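Local structure of AB hydrolase-1 domain-containing protein (Thermoplasma acidophilum DSM 1728, 3BDI) at residues I30-G35 with V59-Y64; G106-G111 with A132-E137; M113-T118 with I128-P133; Q148-V153 with S171-S176; W154-H159 with I180-G185. The protein is of unproven function but is predicted to be a cytoplasmic alpha/beta-hydrolase of the ABHD14 family, probably cleaving its substrate with a serine nucleophile. One frame throughout, in Å; residues are numbered along the deposited sequence. Where two conformers were deposited one is given.

Contact 1 (I30-G35 with V59-Y64); sequences IALFHG and VYAPDY
The side chains of H34 and Y64 cross at about a right angle, and the backbone of Y64 meets the imidazole edge: Y64 N donates to H34 NE2 over 2.9 Å, almost straight at 175° and slightly tilted from the ring plane. H34 reaches across because its CG stands between the backbone N and the carbonyl carbon (chi1 65°). H34 ND1 donates in turn to G35 O at 2.8 Å; with both nitrogens engaged, the rotation of the ring is fixed. One residue earlier, the F33 ring brings CE1 obliquely to P62 CG, 3.7 Å away. The two segments are the C-terminal ends of neighbouring parallel strands, inclined by 23°, and helix 48-53 links them as a beta-alpha-beta unit of the alpha/beta hydrolase fold. I30 and V59 lie side by side and point the same way, CG2 to CG2 3.9 Å, with Y52 of that helix against both. Backbone bonds Y60 N to I30 O and L32 N to Y60 O join the strands up to P62, which has no N-H to give; its CD lies 3.3 Å from L32 O. A water takes over there, donating to L32 O at 2.7 Å and to P62 O at 2.8 Å.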
# COMPACT_ATOMS: atom_id res chain seq x y z
N ILE A 30 -3.01 -1.89 -9.09
CA ILE A 30 -2.64 -1.89 -7.70
C ILE A 30 -1.34 -1.08 -7.54
O ILE A 30 -0.44 -1.15 -8.37
CB ILE A 30 -2.51 -3.34 -7.10
CG1 ILE A 30 -2.30 -3.27 -5.59
CG2 ILE A 30 -1.42 -4.13 -7.84
CD1 ILE A 30 -2.32 -4.67 -4.87
N ALA A 31 -1.33 -0.26 -6.51
CA ALA A 31 -0.15 0.56 -6.16
C ALA A 31 0.27 0.20 -4.74
O ALA A 31 -0.57 0.02 -3.86
CB ALA A 31 -0.50 2.06 -6.28
N LEU A 32 1.58 0.08 -4.54
CA LEU A 32 2.22 -0.41 -3.34
C LEU A 32 3.03 0.67 -2.68
O LEU A 32 3.86 1.30 -3.34
CB LEU A 32 3.17 -1.57 -3.66
CG LEU A 32 2.73 -2.62 -4.67
CD1 LEU A 32 3.80 -3.68 -4.89
CD2 LEU A 32 1.43 -3.27 -4.33
N PHE A 33 2.83 0.86 -1.38
CA PHE A 33 3.47 1.96 -0.59
C PHE A 33 4.21 1.37 0.59
O PHE A 33 3.64 0.71 1.44
CB PHE A 33 2.42 3.02 -0.21
CG PHE A 33 1.71 3.57 -1.40
CD1 PHE A 33 2.26 4.58 -2.15
CD2 PHE A 33 0.51 3.01 -1.82
CE1 PHE A 33 1.63 5.03 -3.29
CE2 PHE A 33 -0.10 3.47 -2.95
CZ PHE A 33 0.44 4.48 -3.68
N HIS A 34 5.52 1.62 0.62
CA HIS A 34 6.43 1.01 1.56
C HIS A 34 6.38 1.62 2.98
O HIS A 34 5.88 2.71 3.23
CB HIS A 34 7.84 1.05 0.96
CG HIS A 34 8.36 2.43 0.79
ND1 HIS A 34 8.81 3.18 1.86
CD2 HIS A 34 8.48 3.19 -0.31
CE1 HIS A 34 9.15 4.38 1.40
NE2 HIS A 34 8.95 4.41 0.08
N GLY A 35 7.02 0.88 3.89
CA GLY A 35 7.25 1.32 5.26
C GLY A 35 8.47 2.19 5.40
O GLY A 35 9.27 2.34 4.47
N VAL A 59 0.75 -2.95 -11.93
CA VAL A 59 1.41 -2.77 -10.62
C VAL A 59 2.36 -1.56 -10.63
O VAL A 59 3.21 -1.44 -11.47
CB VAL A 59 2.20 -4.03 -10.22
CG1 VAL A 59 2.71 -3.91 -8.78
CG2 VAL A 59 1.33 -5.28 -10.40
N TYR A 60 2.17 -0.71 -9.62
CA TYR A 60 2.98 0.52 -9.49
C TYR A 60 3.54 0.58 -8.08
O TYR A 60 2.83 0.28 -7.13
CB TYR A 60 2.09 1.75 -9.67
CG TYR A 60 1.38 1.82 -11.00
CD1 TYR A 60 0.16 1.19 -11.19
CD2 TYR A 60 1.96 2.46 -12.06
CE1 TYR A 60 -0.48 1.25 -12.43
CE2 TYR A 60 1.30 2.53 -13.30
CZ TYR A 60 0.10 1.91 -13.46
OH TYR A 60 -0.56 1.94 -14.70
N ALA A 61 4.81 0.97 -7.92
CA ALA A 61 5.38 1.10 -6.57
C ALA A 61 6.40 2.24 -6.54
O ALA A 61 7.47 2.10 -7.13
CB ALA A 61 6.07 -0.20 -6.16
N PRO A 62 6.08 3.37 -5.91
CA PRO A 62 7.05 4.47 -5.77
C PRO A 62 7.84 4.42 -4.48
O PRO A 62 7.42 3.80 -3.50
CB PRO A 62 6.16 5.70 -5.75
CG PRO A 62 4.92 5.22 -5.05
CD PRO A 62 4.76 3.73 -5.36
N ASP A 63 8.98 5.12 -4.48
CA ASP A 63 9.64 5.52 -3.23
C ASP A 63 8.95 6.80 -2.78
O ASP A 63 8.78 7.74 -3.58
CB ASP A 63 11.12 5.73 -3.40
CG ASP A 63 11.89 4.45 -3.66
OD1 ASP A 63 11.32 3.36 -3.55
OD2 ASP A 63 13.10 4.57 -3.98
N TYR A 64 8.47 6.81 -1.54
CA TYR A 64 7.77 7.98 -1.00
C TYR A 64 8.75 9.16 -1.02
O TYR A 64 9.91 8.98 -0.71
CB TYR A 64 7.24 7.71 0.42
CG TYR A 64 6.20 8.77 0.81
CD1 TYR A 64 4.91 8.70 0.33
CD2 TYR A 64 6.60 9.91 1.46
CE1 TYR A 64 4.04 9.71 0.53
CE2 TYR A 64 5.71 10.95 1.66
CZ TYR A 64 4.42 10.83 1.23
OH TYR A 64 3.52 11.82 1.36
O HOH W 1 6.52 1.25 -2.82
O HOH W 2 5.57 4.47 -1.23

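Contact 2 (G106-G111 with A132-E137)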
# COMPACT_ATOMS: atom_id res chain seq x y z
N GLY A 106 -0.46 -0.82 1.50
CA GLY A 106 0.57 -0.13 2.26
C GLY A 106 1.06 -0.96 3.41
O GLY A 106 0.27 -1.61 4.14
N ALA A 107 2.38 -0.90 3.65
CA ALA A 107 2.99 -1.53 4.79
C ALA A 107 3.38 -0.49 5.82
O ALA A 107 4.04 0.48 5.51
CB ALA A 107 4.22 -2.30 4.36
N SER A 108 2.96 -0.68 7.08
CA SER A 108 3.45 0.11 8.22
C SER A 108 3.07 1.59 7.99
O SER A 108 1.86 1.87 7.86
CB SER A 108 4.92 -0.18 8.49
OG SER A 108 5.32 0.30 9.76
N MSE A 109 4.03 2.50 7.97
CA MSE A 109 3.76 3.88 7.60
C MSE A 109 2.83 3.92 6.37
O MSE A 109 1.84 4.65 6.36
CB MSE A 109 5.11 4.57 7.29
CG MSE A 109 4.97 5.96 6.72
SE MSE A 109 6.73 6.69 6.24
CE MSE A 109 7.19 5.75 4.62
N GLY A 110 3.17 3.16 5.32
CA GLY A 110 2.43 3.12 4.07
C GLY A 110 1.01 2.64 4.26
O GLY A 110 0.10 3.02 3.52
N GLY A 111 0.81 1.75 5.22
CA GLY A 111 -0.55 1.30 5.56
C GLY A 111 -1.37 2.44 6.13
O GLY A 111 -2.57 2.57 5.80
N ALA A 132 -0.11 -4.26 8.91
CA ALA A 132 0.17 -3.65 10.20
C ALA A 132 0.28 -2.13 10.10
O ALA A 132 1.31 -1.53 10.44
CB ALA A 132 1.37 -4.28 10.90
N PRO A 133 -0.80 -1.48 9.66
CA PRO A 133 -0.76 -0.03 9.46
C PRO A 133 -0.43 0.77 10.69
O PRO A 133 -1.03 0.55 11.75
CB PRO A 133 -2.18 0.30 9.00
CG PRO A 133 -3.05 -0.89 9.44
CD PRO A 133 -2.11 -2.06 9.30
N ALA A 134 0.56 1.65 10.56
CA ALA A 134 0.99 2.57 11.59
C ALA A 134 0.32 3.92 11.37
O ALA A 134 -0.20 4.21 10.31
CB ALA A 134 2.49 2.73 11.52
N TRP A 135 0.28 4.70 12.44
CA TRP A 135 -0.14 6.12 12.43
C TRP A 135 -1.64 6.38 12.23
O TRP A 135 -2.04 7.52 11.89
CB TRP A 135 0.67 6.95 11.41
CG TRP A 135 2.18 6.86 11.53
CD1 TRP A 135 2.92 6.29 12.53
CD2 TRP A 135 3.14 7.42 10.60
NE1 TRP A 135 4.26 6.41 12.27
CE2 TRP A 135 4.43 7.12 11.10
CE3 TRP A 135 3.03 8.13 9.40
CZ2 TRP A 135 5.61 7.51 10.44
CZ3 TRP A 135 4.21 8.54 8.74
CH2 TRP A 135 5.49 8.22 9.28
N VAL A 136 -2.48 5.39 12.44
CA VAL A 136 -3.91 5.57 12.19
C VAL A 136 -4.79 5.46 13.45
O VAL A 136 -6.00 5.43 13.35
CB VAL A 136 -4.46 4.62 11.06
CG1 VAL A 136 -3.79 4.95 9.74
CG2 VAL A 136 -4.30 3.15 11.42
N GLU A 137 -4.17 5.33 14.61
CA GLU A 137 -4.95 5.11 15.83
C GLU A 137 -5.90 6.24 16.13
O GLU A 137 -6.91 6.00 16.73
CB GLU A 137 -4.05 4.87 17.02
CG GLU A 137 -3.31 3.56 16.95
CD GLU A 137 -2.56 3.22 18.21
OE1 GLU A 137 -3.23 3.13 19.26
OE2 GLU A 137 -1.33 3.02 18.16
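S108 stands at the tip of a G-x-S-x-G turn between strand 102-107 and helix 109-120, consistent with the nucleophile elbow of alpha/beta hydrolases, and its backbone rests on the loop from A132 to A134. The evidence for the elbow is geometric: S108 has a positive phi, and G106 is packed so closely against G110 O that a beta-carbon would have no room. S108 OG is hydrogen-bonded to H186 NE2, consistent with a Ser-His-Asp triad. Across the contact A134 N donates to S108 O at 3.0 Å and 174°, coming from well above the carbonyl plane, while S108 CA lies 3.5 Å from A132 O in a CA-H...O contact. A134 CB packs on the peptide at S108 C, 3.8 Å away. Beside this, selenomethionine M109 (one of two modelled conformers) and W135 run in the same direction. M109 CG, anti to the backbone N, is 3.4 Å from W135 CZ3, over one face of the indole; M109 CB is 4.3 Å from the centroid of the six-membered ring and 13° off its normal, a CH-pi contact. The selenium takes an oblique place beside the same ring, a Met-aromatic arrangement. At the other end a beta-carbon on G111 would clash with P133 CA; without one, P133 CB approaches G111 C to 3.7 Å. Strand 102-107 bonds to its sheet neighbours through G106 to I129 and V131 and through A107 to F33, A132 makes a backbone hydrogen bond with V153 of strand 150-155, and Y169 of helix 163-172 packs on P133 and V136.

Contact 3 (M113-T118 with I128-P133); sequences MVIMTT and IIAVAP
T118 and I128 meet tip to tip because each sets its leading atom anti to its own carbonyl carbon: OG1 in T118 (chi1 -52°) and CG1 in I128 (chi1 -64°), with the isoleucine chain then extended to CD1. I128 CD1 thereby comes to 3.3 Å from T118 OG1 and to 3.7 Å from T118 CG2, seated in the fork of the threonine. I115 likewise carries its CD1 on an extended chain, and this methyl lies 3.8 Å from P133 CB and, more loosely, 4.4 Å from A130 CB. V114, its CG2 placed between the backbone N and the carbonyl carbon, slides past I128 in the opposite direction; V114 CG2 and I128 CG2 are 4.0 Å apart, and the same methyl reaches I129 O. Helix 109-120 and strand 125-131 thus pack as successive elements of the beta-alpha-beta unit that begins with strand 102-107. Their segment axes run at 148° to each other, 8.8 Å apart at closest approach, the spacing of a helix lying on a sheet. I104 of strand 102-107 touches both V114 and T118, while I128 and A130 bond through their backbones to L151 of strand 150-155. The one polar side-chain group at the interface is settled within its own helix: T118 OG1 donates to V114 O at 2.9 Å, and T118 N reaches the same oxygen from the other face of its plane. With that proton committed, the hydroxyl meets I128 by van der Waals contact alone, and the interface holds through buried apolar groups.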
# COMPACT_ATOMS: atom_id res chain seq x y z
N MSE A 113 -0.85 5.49 5.30
CA MSE A 113 -1.09 6.34 4.17
C MSE A 113 -2.27 5.88 3.34
O MSE A 113 -3.07 6.72 2.86
CB MSE A 113 0.16 6.42 3.29
CG MSE A 113 1.33 7.06 3.93
SE MSE A 113 2.83 7.13 2.73
CE MSE A 113 3.97 8.21 3.85
N VAL A 114 -2.36 4.56 3.09
CA VAL A 114 -3.46 4.09 2.24
C VAL A 114 -4.81 4.21 2.96
O VAL A 114 -5.83 4.46 2.29
CB VAL A 114 -3.27 2.68 1.71
CG1 VAL A 114 -2.03 2.63 0.84
CG2 VAL A 114 -3.24 1.61 2.81
N ILE A 115 -4.82 4.05 4.27
CA ILE A 115 -6.06 4.29 5.04
C ILE A 115 -6.48 5.76 4.87
O ILE A 115 -7.64 6.05 4.48
CB ILE A 115 -5.91 3.82 6.51
CG1 ILE A 115 -5.93 2.27 6.50
CG2 ILE A 115 -7.03 4.39 7.43
CD1 ILE A 115 -5.56 1.61 7.76
N MSE A 116 -5.56 6.68 5.11
CA MSE A 116 -5.88 8.07 4.98
C MSE A 116 -6.35 8.44 3.58
O MSE A 116 -7.29 9.24 3.41
CB MSE A 116 -4.70 8.97 5.36
CG MSE A 116 -5.05 10.49 5.28
SE MSE A 116 -6.43 11.05 6.55
CE MSE A 116 -5.27 11.28 7.96
N THR A 117 -5.71 7.89 2.57
CA THR A 117 -6.16 8.13 1.20
C THR A 117 -7.61 7.67 0.95
O THR A 117 -8.37 8.36 0.26
CB THR A 117 -5.24 7.42 0.20
OG1 THR A 117 -3.90 7.86 0.44
CG2 THR A 117 -5.62 7.68 -1.24
N THR A 118 -7.99 6.56 1.56
CA THR A 118 -9.38 6.06 1.44
C THR A 118 -10.36 6.95 2.19
O THR A 118 -11.46 7.18 1.70
CB THR A 118 -9.46 4.60 1.90
OG1 THR A 118 -8.46 3.83 1.22
CG2 THR A 118 -10.81 4.00 1.56
N ILE A 128 -8.34 -2.06 -0.32
CA ILE A 128 -7.18 -1.73 0.55
C ILE A 128 -6.50 -3.02 0.98
O ILE A 128 -7.19 -3.97 1.39
CB ILE A 128 -7.65 -1.02 1.85
CG1 ILE A 128 -8.29 0.34 1.53
CG2 ILE A 128 -6.49 -0.80 2.87
CD1 ILE A 128 -8.98 0.97 2.71
N ILE A 129 -5.16 -3.04 0.94
CA ILE A 129 -4.39 -4.01 1.69
C ILE A 129 -3.51 -3.21 2.63
O ILE A 129 -2.80 -2.32 2.19
CB ILE A 129 -3.46 -4.88 0.79
CG1 ILE A 129 -4.29 -5.69 -0.23
CG2 ILE A 129 -2.65 -5.85 1.64
CD1 ILE A 129 -3.49 -6.46 -1.26
N ALA A 130 -3.57 -3.49 3.91
CA ALA A 130 -2.77 -2.78 4.90
C ALA A 130 -2.07 -3.78 5.78
O ALA A 130 -2.71 -4.64 6.41
CB ALA A 130 -3.65 -1.85 5.72
N VAL A 131 -0.76 -3.71 5.77
CA VAL A 131 0.10 -4.62 6.50
C VAL A 131 0.53 -3.91 7.78
O VAL A 131 1.39 -3.02 7.75
CB VAL A 131 1.34 -5.04 5.69
CG1 VAL A 131 2.08 -6.22 6.36
CG2 VAL A 131 0.94 -5.41 4.24
N ALA A 132 -0.11 -4.26 8.91
CA ALA A 132 0.17 -3.65 10.20
C ALA A 132 0.28 -2.13 10.10
O ALA A 132 1.31 -1.53 10.44
CB ALA A 132 1.37 -4.28 10.90
N PRO A 133 -0.80 -1.48 9.66
CA PRO A 133 -0.76 -0.03 9.46
C PRO A 133 -0.43 0.77 10.69
O PRO A 133 -1.03 0.55 11.75
CB PRO A 133 -2.18 0.30 9.00
CG PRO A 133 -3.05 -0.89 9.44
CD PRO A 133 -2.11 -2.06 9.30

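Contact 4 (Q148-V153 with S171-S176); sequences QKTLLV and SIISGS
Along Q148-V153 the direct touching falls on T150 and L152, which meet I173 and S176 of the turn after helix 163-172. Q148 leads in through its carbonyl: Q148 O accepts from T150 OG1 at 3.1 Å, the hydroxyl standing above the carbonyl plane, and a water 2.9 Å from Q148 O also lies within bonding distance of S174 O. K149 turns away and forms a salt bridge with the terminal carboxylate of L207. T150 points into the contact. Its side chain crosses that of I173 at about a right angle, OG1 lying 3.7 Å from I173 CG2; chi1 -63° sets OG1 beside the backbone N, within reach of Q148 O. T150 O is approached by S176 CA at 3.2 Å in a CA-H...O contact, and a second water lies within bonding distance of T150 O and G175 O, 2.7 Å from the latter. L152 is the last to reach across, its CD1 lying 4.0 Å from S176 OG, with Y169 and A170 of the helix also packing on it. The partner is a type II beta turn from I173 to S176, with G175 at positive phi. S176 N closes the turn on I173 O, and S176 OG adds a second bond to that oxygen at 2.8 Å, in the carbonyl plane. The turn delivers the chain to strand 177-181, completing a beta-alpha-beta unit with strand 150-155. The hydroxyls of T150 and S176 both bond within their own segments, so the segments are joined by methyl packing, a CA-H...O contact and two waters, which cannot donate to every acceptor around them at once.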
# COMPACT_ATOMS: atom_id res chain seq x y z
N GLN A 148 -14.72 0.03 1.22
CA GLN A 148 -13.92 -0.86 0.40
C GLN A 148 -13.63 -2.19 1.08
O GLN A 148 -13.46 -2.22 2.32
CB GLN A 148 -12.57 -0.20 0.09
CG GLN A 148 -12.63 0.85 -1.03
CD GLN A 148 -13.16 2.20 -0.62
OE1 GLN A 148 -13.51 2.45 0.53
NE2 GLN A 148 -13.22 3.11 -1.58
N LYS A 149 -13.56 -3.23 0.26
CA LYS A 149 -13.00 -4.51 0.70
C LYS A 149 -11.59 -4.18 1.20
O LYS A 149 -10.82 -3.55 0.47
CB LYS A 149 -12.94 -5.55 -0.44
CG LYS A 149 -14.31 -6.18 -0.77
CD LYS A 149 -14.27 -7.31 -1.82
CE LYS A 149 -15.68 -7.80 -2.11
NZ LYS A 149 -15.78 -8.88 -3.15
N THR A 150 -11.25 -4.70 2.37
CA THR A 150 -9.98 -4.43 3.03
C THR A 150 -9.36 -5.71 3.57
O THR A 150 -10.04 -6.49 4.20
CB THR A 150 -10.22 -3.44 4.20
OG1 THR A 150 -10.71 -2.19 3.70
CG2 THR A 150 -8.98 -3.17 5.02
N LEU A 151 -8.08 -5.93 3.28
CA LEU A 151 -7.31 -6.99 3.86
C LEU A 151 -6.31 -6.37 4.83
O LEU A 151 -5.52 -5.50 4.44
CB LEU A 151 -6.54 -7.74 2.76
CG LEU A 151 -5.57 -8.85 3.19
CD1 LEU A 151 -6.35 -10.00 3.79
CD2 LEU A 151 -4.70 -9.31 2.01
N LEU A 152 -6.37 -6.82 6.07
CA LEU A 152 -5.42 -6.48 7.13
C LEU A 152 -4.52 -7.67 7.34
O LEU A 152 -4.97 -8.79 7.58
CB LEU A 152 -6.18 -6.17 8.42
CG LEU A 152 -7.13 -4.99 8.35
CD1 LEU A 152 -8.00 -4.88 9.59
CD2 LEU A 152 -6.45 -3.66 8.13
N VAL A 153 -3.20 -7.46 7.21
CA VAL A 153 -2.19 -8.51 7.36
C VAL A 153 -1.31 -8.14 8.51
O VAL A 153 -0.81 -7.04 8.58
CB VAL A 153 -1.36 -8.70 6.07
CG1 VAL A 153 -0.36 -9.83 6.28
CG2 VAL A 153 -2.26 -9.00 4.86
N SER A 171 -12.50 -5.07 13.47
CA SER A 171 -13.87 -4.77 13.90
C SER A 171 -14.40 -3.45 13.36
O SER A 171 -15.57 -3.32 12.98
CB SER A 171 -13.89 -4.70 15.42
OG SER A 171 -13.43 -5.89 15.99
N ILE A 172 -13.55 -2.44 13.38
CA ILE A 172 -13.92 -1.13 12.89
C ILE A 172 -14.25 -1.14 11.39
O ILE A 172 -15.21 -0.50 10.95
CB ILE A 172 -12.80 -0.09 13.20
CG1 ILE A 172 -12.67 0.09 14.72
CG2 ILE A 172 -13.05 1.24 12.53
CD1 ILE A 172 -11.39 0.81 15.17
N ILE A 173 -13.42 -1.79 10.57
CA ILE A 173 -13.65 -1.77 9.12
C ILE A 173 -14.52 -2.96 8.76
O ILE A 173 -14.11 -4.09 8.77
CB ILE A 173 -12.29 -1.78 8.33
CG1 ILE A 173 -11.45 -0.60 8.76
CG2 ILE A 173 -12.57 -1.76 6.86
CD1 ILE A 173 -10.00 -0.60 8.17
N SER A 174 -15.81 -2.70 8.47
CA SER A 174 -16.76 -3.79 8.18
C SER A 174 -16.39 -4.61 6.98
O SER A 174 -16.01 -4.04 5.98
CB SER A 174 -18.15 -3.26 7.95
OG SER A 174 -18.48 -2.39 8.99
N GLY A 175 -16.46 -5.94 7.08
CA GLY A 175 -16.12 -6.81 5.94
C GLY A 175 -14.63 -7.04 5.75
O GLY A 175 -14.23 -7.92 4.90
N SER A 176 -13.81 -6.26 6.49
CA SER A 176 -12.36 -6.47 6.46
C SER A 176 -12.02 -7.93 6.72
O SER A 176 -12.75 -8.64 7.44
CB SER A 176 -11.60 -5.51 7.40
OG SER A 176 -11.86 -5.73 8.79
O HOH W 3 -14.07 -4.57 3.83
O HOH W 4 -12.55 -7.54 2.77

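Contact 5 (W154-H159 with I180-G185)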
# COMPACT_ATOMS: atom_id res chain seq x y z
N TRP A 154 -1.09 -9.08 9.43
CA TRP A 154 -0.19 -8.88 10.54
C TRP A 154 0.66 -10.12 10.71
O TRP A 154 0.17 -11.23 10.54
CB TRP A 154 -0.95 -8.68 11.87
CG TRP A 154 -0.85 -7.34 12.53
CD1 TRP A 154 0.01 -6.94 13.53
CD2 TRP A 154 -1.70 -6.23 12.29
NE1 TRP A 154 -0.25 -5.67 13.90
CE2 TRP A 154 -1.31 -5.20 13.17
CE3 TRP A 154 -2.76 -6.00 11.41
CZ2 TRP A 154 -1.98 -3.96 13.21
CZ3 TRP A 154 -3.42 -4.80 11.46
CH2 TRP A 154 -3.02 -3.80 12.34
N GLY A 155 1.90 -9.95 11.12
CA GLY A 155 2.71 -11.05 11.60
C GLY A 155 2.41 -11.40 13.05
O GLY A 155 2.18 -10.51 13.85
N SER A 156 2.46 -12.68 13.38
CA SER A 156 2.10 -13.17 14.73
C SER A 156 3.08 -12.68 15.77
O SER A 156 2.71 -12.58 16.95
CB SER A 156 2.06 -14.69 14.75
OG SER A 156 3.32 -15.27 14.57
N LYS A 157 4.27 -12.31 15.34
CA LYS A 157 5.34 -11.85 16.25
C LYS A 157 5.55 -10.33 16.19
O LYS A 157 6.59 -9.81 16.62
CB LYS A 157 6.68 -12.56 15.93
CG LYS A 157 6.57 -14.05 15.94
CD LYS A 157 7.86 -14.72 15.47
CE LYS A 157 8.81 -15.00 16.56
NZ LYS A 157 9.65 -16.21 16.18
N ASP A 158 4.60 -9.60 15.61
CA ASP A 158 4.74 -8.15 15.49
C ASP A 158 4.57 -7.46 16.84
O ASP A 158 3.48 -7.49 17.43
CB ASP A 158 3.71 -7.64 14.48
CG ASP A 158 3.89 -6.19 14.07
OD1 ASP A 158 4.64 -5.41 14.74
OD2 ASP A 158 3.22 -5.79 13.10
N HIS A 159 5.64 -6.84 17.29
CA HIS A 159 5.62 -5.98 18.49
C HIS A 159 5.89 -4.52 18.16
O HIS A 159 6.13 -3.72 19.06
CB HIS A 159 6.65 -6.49 19.51
CG HIS A 159 6.46 -7.92 19.91
ND1 HIS A 159 5.40 -8.35 20.67
CD2 HIS A 159 7.20 -9.03 19.64
CE1 HIS A 159 5.48 -9.65 20.85
NE2 HIS A 159 6.57 -10.09 20.24
N ILE A 180 -3.47 -13.28 10.23
CA ILE A 180 -2.28 -13.20 11.04
C ILE A 180 -1.37 -14.33 10.56
O ILE A 180 -1.73 -15.52 10.60
CB ILE A 180 -2.61 -13.28 12.59
CG1 ILE A 180 -3.52 -12.12 13.05
CG2 ILE A 180 -1.34 -13.23 13.38
CD1 ILE A 180 -4.07 -12.26 14.48
N VAL A 181 -0.18 -13.95 10.08
CA VAL A 181 0.77 -14.86 9.48
C VAL A 181 1.75 -15.35 10.55
O VAL A 181 2.50 -14.57 11.12
CB VAL A 181 1.50 -14.15 8.32
CG1 VAL A 181 2.56 -15.07 7.68
CG2 VAL A 181 0.51 -13.66 7.28
N GLU A 182 1.71 -16.66 10.78
CA GLU A 182 2.57 -17.33 11.73
C GLU A 182 4.04 -17.16 11.41
O GLU A 182 4.45 -17.30 10.26
CB GLU A 182 2.19 -18.83 11.75
CG GLU A 182 2.97 -19.71 12.72
CD GLU A 182 2.88 -19.27 14.18
OE1 GLU A 182 1.81 -18.76 14.58
OE2 GLU A 182 3.86 -19.46 14.94
N GLY A 183 4.86 -16.87 12.42
CA GLY A 183 6.28 -16.90 12.22
C GLY A 183 6.91 -15.67 11.65
O GLY A 183 8.09 -15.65 11.37
N SER A 184 6.12 -14.60 11.50
CA SER A 184 6.59 -13.31 10.97
C SER A 184 6.46 -12.22 12.00
O SER A 184 5.48 -12.18 12.74
CB SER A 184 5.76 -12.92 9.76
OG SER A 184 6.15 -11.62 9.30
N GLY A 185 7.43 -11.33 12.06
CA GLY A 185 7.27 -10.02 12.74
C GLY A 185 6.62 -8.99 11.81
O GLY A 185 5.83 -9.34 10.94
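V181 N donates to W154 O at 2.8 Å and 166°, S156 N donates to V181 O at 2.9 Å, and the pattern is that of parallel strands in register, W154 beside I180. Past the strand ends K157 N donates to S184 O, also at 2.9 Å. One side-chain bond adds to these backbone bonds: S156 OG, set between the backbone N and the carbonyl carbon (chi1 67°), accepts from G183 N at 3.1 Å and 150°. CA-H...O contacts accompany the pairing, I180 CA lying 3.2 Å from W154 O. The strands are 150-155 and 177-181, the last two of the sheet and the flanks of a beta-alpha-beta unit around helix 163-172; the loops beyond them are a type I turn from G155 to D158 and a type II turn from V181 to S184. The first of these holds D158, whose OD2 bonds to H186 ND1 while OD1 is gripped by V160 N and V161 N. With S108 this is consistent with the acid of a Ser-His-Asp triad. Close packing brings the turns together: G155 C lies 3.2 Å from S184 O, a beta-carbon on G155 would clash with S184 O and G185 O, and the aliphatic K157 CB sits 3.4 Å from the same S184 O. Apolar contact is slighter. I180 CG2, in one of two modelled conformers, rests 3.7 Å from S156 CA, and the W154 indole leads away toward A132, P133 and helix 163-172, its NE1 bonded to V161 O.

From the N terminus, contact 1 closes first, its loop holding helix 48-53 and ending before contact 2 opens. F33 passes the pairing on to A107, so contacts 1 and 2 meet on neighbouring strands. Contact 3 opens after contact 2 and ends on the same stretch: helix 109-120 starts in one and continues in the other, and they share A132 and P133. Contacts 4 and 5 cross, since 154-159 follows 148-153 before 171-176 and 180-185 return; together they bound helix 163-172. A130 with L151 and A132 with V153 join the two groups, and A132 CB packs on D158 OD2. The series thus ties the sheet's middle to its edge strand 177-181 and gathers S108 and D158 near H186.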